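Local coordinates for protein fimbrial structural subunit (Actinomyces naeslundii, PDB 3QDH) that forms the shaft of Actinomyces type 2 fimbriae and mediates interactions with streptococci and host cells during oral biofilm development, at residues D242-K254 and A263-V275. Sequence-based numbering, arbitrary orientation.
Sequences DATARCYVLVETK and AGDGAVTPVKIEV
Tyr248 lies against Val271 and Ile273 where strands 245-254 and 268-274 pair in antiparallel fashion. Its CB meets Val271 CG2 at 3.7 Å. With chi1 at -75°, CG lies opposite the carbonyl carbon, and the ring runs along the sheet toward Ile273, which it meets roughly at right angles. Ring atom CD2 touches Ile273 CG1 at 3.6 Å, and CE2 reaches the same carbon more loosely. At the tip, OH leaves the pair and hydrogen-bonds to Phe227 O of strand 220-230.

Eight backbone hydrogen bonds tie the segments together. Tyr248 and Val271 form a hydrogen-bonded pair, and the bond from Val271 N to Tyr248 O (2.9 Å) is nearly straight at its hydrogen. Leu250 and Thr269 bond most closely, with Thr269 N 2.6 Å from Leu250 O. At one end of the ladder Glu252 N binds Ala267 O at 2.8 Å, and Ala267 is the last residue of the short 3-10 segment 265-267.

On the face opposite Tyr248, Val249, Val251 and Val268 cluster at one end. Val268 spreads its two methyls over two neighbours. CG1, anti to the backbone N (chi1 173°), presses on Val249 CG1 at 3.5 Å, tighter than usual. CG2 lies beside Val251 CG2 at 4.0 Å. Farther along this face, the Glu274 side chain passes alongside Ala245, with OE2 3.6 Å from Ala245 CB, and Cys247 carries the disulfide to Cys196.

Leu250 and Ile273 pack on strand 154-165, and Tyr248 and Ile273 on Leu226, so their face forms part of the domain interior. Strand 182-188 pairs with the other edge of 245-254. The arrangement is a beta-hairpin in one sheet of the C-terminal SpaA-like prealbumin domain, consistent with the CnaB-type fold of Gram-positive pilins.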
# COMPACT_ATOMS: atom_id res chain seq x y z
N ASP A 242 -12.77 10.61 -0.20
CA ASP A 242 -14.06 9.91 -0.15
C ASP A 242 -14.51 9.36 -1.50
O ASP A 242 -15.71 9.15 -1.72
CB ASP A 242 -15.14 10.83 0.46
CG ASP A 242 -14.91 11.13 1.94
OD1 ASP A 242 -14.73 10.17 2.73
OD2 ASP A 242 -14.91 12.32 2.31
N ALA A 243 -13.56 9.10 -2.40
CA ALA A 243 -13.90 8.64 -3.75
C ALA A 243 -13.97 7.12 -3.87
O ALA A 243 -13.15 6.39 -3.29
CB ALA A 243 -12.94 9.22 -4.77
N THR A 244 -14.98 6.65 -4.60
CA THR A 244 -15.24 5.23 -4.78
C THR A 244 -15.01 4.80 -6.23
O THR A 244 -15.30 3.66 -6.61
CB THR A 244 -16.69 4.86 -4.40
OG1 THR A 244 -17.59 5.77 -5.05
CG2 THR A 244 -16.89 4.92 -2.89
N ALA A 245 -14.50 5.73 -7.04
CA ALA A 245 -14.18 5.48 -8.45
C ALA A 245 -13.04 6.39 -8.89
O ALA A 245 -12.91 7.51 -8.39
CB ALA A 245 -15.42 5.71 -9.33
N ARG A 246 -12.20 5.91 -9.81
CA ARG A 246 -11.08 6.69 -10.35
C ARG A 246 -10.91 6.44 -11.85
O ARG A 246 -11.11 5.32 -12.32
CB ARG A 246 -9.78 6.36 -9.60
CG ARG A 246 -8.63 7.32 -9.88
CD ARG A 246 -7.30 6.84 -9.32
NE ARG A 246 -6.17 7.55 -9.92
CZ ARG A 246 -5.38 8.41 -9.28
NH1 ARG A 246 -5.57 8.70 -8.00
NH2 ARG A 246 -4.38 8.99 -9.94
N CYS A 247 -10.53 7.49 -12.57
CA CYS A 247 -10.32 7.43 -14.02
C CYS A 247 -8.90 7.01 -14.40
O CYS A 247 -7.91 7.46 -13.79
CB CYS A 247 -10.60 8.78 -14.69
SG CYS A 247 -12.25 9.45 -14.48
N TYR A 248 -8.82 6.17 -15.42
CA TYR A 248 -7.56 5.82 -16.07
C TYR A 248 -7.72 5.96 -17.59
O TYR A 248 -8.84 6.15 -18.09
CB TYR A 248 -7.15 4.39 -15.71
CG TYR A 248 -6.61 4.21 -14.31
CD1 TYR A 248 -5.23 4.23 -14.08
CD2 TYR A 248 -7.46 4.01 -13.23
CE1 TYR A 248 -4.72 4.05 -12.80
CE2 TYR A 248 -6.96 3.83 -11.94
CZ TYR A 248 -5.58 3.85 -11.74
OH TYR A 248 -5.06 3.67 -10.48
N VAL A 249 -6.61 5.86 -18.31
CA VAL A 249 -6.60 5.97 -19.77
C VAL A 249 -5.98 4.72 -20.40
O VAL A 249 -4.81 4.40 -20.16
CB VAL A 249 -5.87 7.25 -20.25
CG1 VAL A 249 -5.76 7.30 -21.77
CG2 VAL A 249 -6.58 8.50 -19.73
N LEU A 250 -6.79 4.01 -21.19
CA LEU A 250 -6.34 2.81 -21.89
C LEU A 250 -5.92 3.14 -23.32
O LEU A 250 -6.67 3.76 -24.06
CB LEU A 250 -7.44 1.75 -21.87
CG LEU A 250 -7.12 0.34 -22.38
CD1 LEU A 250 -6.10 -0.35 -21.49
CD2 LEU A 250 -8.39 -0.49 -22.49
N VAL A 251 -4.72 2.71 -23.69
CA VAL A 251 -4.17 2.97 -25.02
C VAL A 251 -3.89 1.65 -25.73
O VAL A 251 -3.15 0.81 -25.21
CB VAL A 251 -2.87 3.82 -24.94
CG1 VAL A 251 -2.24 4.01 -26.33
CG2 VAL A 251 -3.15 5.18 -24.30
N GLU A 252 -4.47 1.47 -26.92
CA GLU A 252 -4.14 0.32 -27.77
C GLU A 252 -2.82 0.57 -28.50
O GLU A 252 -2.67 1.57 -29.21
CB GLU A 252 -5.26 -0.01 -28.76
CG GLU A 252 -5.19 -1.44 -29.29
CD GLU A 252 -6.21 -1.76 -30.38
OE1 GLU A 252 -7.20 -1.02 -30.56
OE2 GLU A 252 -6.02 -2.80 -31.06
N THR A 253 -1.86 -0.33 -28.30
CA THR A 253 -0.52 -0.17 -28.85
C THR A 253 -0.26 -1.08 -30.06
O THR A 253 0.60 -0.78 -30.89
CB THR A 253 0.56 -0.41 -27.78
OG1 THR A 253 0.23 -1.58 -27.02
CG2 THR A 253 0.65 0.80 -26.84
N LYS A 254 -1.00 -2.18 -30.14
CA LYS A 254 -0.89 -3.12 -31.25
C LYS A 254 -2.23 -3.79 -31.55
O LYS A 254 -2.87 -4.38 -30.66
CB LYS A 254 0.19 -4.17 -30.99
CG LYS A 254 0.57 -5.01 -32.22
CD LYS A 254 1.46 -6.19 -31.88
CE LYS A 254 0.66 -7.39 -31.37
NZ LYS A 254 -0.26 -7.98 -32.40
N ALA A 263 -6.02 5.53 -35.60
CA ALA A 263 -5.01 6.60 -35.51
C ALA A 263 -5.31 7.59 -34.39
O ALA A 263 -6.47 7.93 -34.15
CB ALA A 263 -4.90 7.32 -36.85
N GLY A 264 -4.26 8.05 -33.73
CA GLY A 264 -4.37 9.06 -32.67
C GLY A 264 -5.38 8.71 -31.59
O GLY A 264 -5.27 7.68 -30.93
N ASP A 265 -6.38 9.58 -31.44
CA ASP A 265 -7.41 9.46 -30.39
C ASP A 265 -8.31 8.23 -30.56
O ASP A 265 -9.04 7.86 -29.63
CB ASP A 265 -8.31 10.70 -30.34
CG ASP A 265 -7.55 12.00 -30.44
OD1 ASP A 265 -6.29 11.97 -30.43
OD2 ASP A 265 -8.20 13.07 -30.55
N GLY A 266 -8.29 7.62 -31.74
CA GLY A 266 -9.10 6.44 -32.01
C GLY A 266 -8.72 5.25 -31.15
O GLY A 266 -9.57 4.43 -30.82
N ALA A 267 -7.45 5.18 -30.78
CA ALA A 267 -6.90 4.05 -30.03
C ALA A 267 -6.81 4.30 -28.52
O ALA A 267 -6.20 3.51 -27.79
CB ALA A 267 -5.53 3.66 -30.59
N VAL A 268 -7.41 5.40 -28.06
CA VAL A 268 -7.37 5.80 -26.65
C VAL A 268 -8.76 5.71 -26.00
O VAL A 268 -9.72 6.32 -26.49
CB VAL A 268 -6.77 7.23 -26.48
CG1 VAL A 268 -6.88 7.71 -25.04
CG2 VAL A 268 -5.32 7.27 -26.95
N THR A 269 -8.87 4.96 -24.91
CA THR A 269 -10.15 4.75 -24.22
C THR A 269 -10.09 5.17 -22.75
O THR A 269 -9.25 4.66 -21.99
CB THR A 269 -10.61 3.27 -24.34
OG1 THR A 269 -10.63 2.89 -25.72
CG2 THR A 269 -12.00 3.07 -23.74
N PRO A 270 -10.97 6.09 -22.33
CA PRO A 270 -11.11 6.43 -20.91
C PRO A 270 -11.84 5.32 -20.15
O PRO A 270 -12.88 4.85 -20.61
CB PRO A 270 -11.96 7.71 -20.93
CG PRO A 270 -11.95 8.19 -22.35
CD PRO A 270 -11.82 6.95 -23.17
N VAL A 271 -11.30 4.92 -19.01
CA VAL A 271 -11.93 3.87 -18.19
C VAL A 271 -12.17 4.31 -16.73
O VAL A 271 -11.29 4.88 -16.09
CB VAL A 271 -11.13 2.53 -18.22
CG1 VAL A 271 -11.20 1.90 -19.60
CG2 VAL A 271 -9.68 2.72 -17.79
N LYS A 272 -13.38 4.04 -16.24
CA LYS A 272 -13.78 4.37 -14.87
C LYS A 272 -13.73 3.13 -13.98
O LYS A 272 -14.55 2.22 -14.11
CB LYS A 272 -15.19 4.98 -14.86
CG LYS A 272 -15.71 5.42 -13.49
CD LYS A 272 -17.11 6.05 -13.58
CE LYS A 272 -18.21 5.01 -13.77
NZ LYS A 272 -19.51 5.58 -14.25
N ILE A 273 -12.74 3.10 -13.09
CA ILE A 273 -12.53 1.98 -12.17
C ILE A 273 -13.30 2.22 -10.87
O ILE A 273 -13.12 3.25 -10.23
CB ILE A 273 -11.02 1.78 -11.85
CG1 ILE A 273 -10.18 1.68 -13.13
CG2 ILE A 273 -10.80 0.60 -10.92
CD1 ILE A 273 -10.57 0.55 -14.09
N GLU A 274 -14.14 1.26 -10.49
CA GLU A 274 -14.99 1.40 -9.31
C GLU A 274 -14.68 0.33 -8.27
O GLU A 274 -14.13 -0.72 -8.60
CB GLU A 274 -16.47 1.38 -9.69
CG GLU A 274 -16.86 2.46 -10.70
CD GLU A 274 -18.28 2.97 -10.52
OE1 GLU A 274 -19.22 2.14 -10.45
OE2 GLU A 274 -18.46 4.21 -10.45
N VAL A 275 -15.03 0.60 -7.01
CA VAL A 275 -14.71 -0.29 -5.89
C VAL A 275 -15.52 -1.57 -5.98
O VAL A 275 -16.75 -1.54 -5.87
CB VAL A 275 -14.94 0.40 -4.51
CG1 VAL A 275 -14.45 -0.50 -3.38
CG2 VAL A 275 -14.22 1.72 -4.44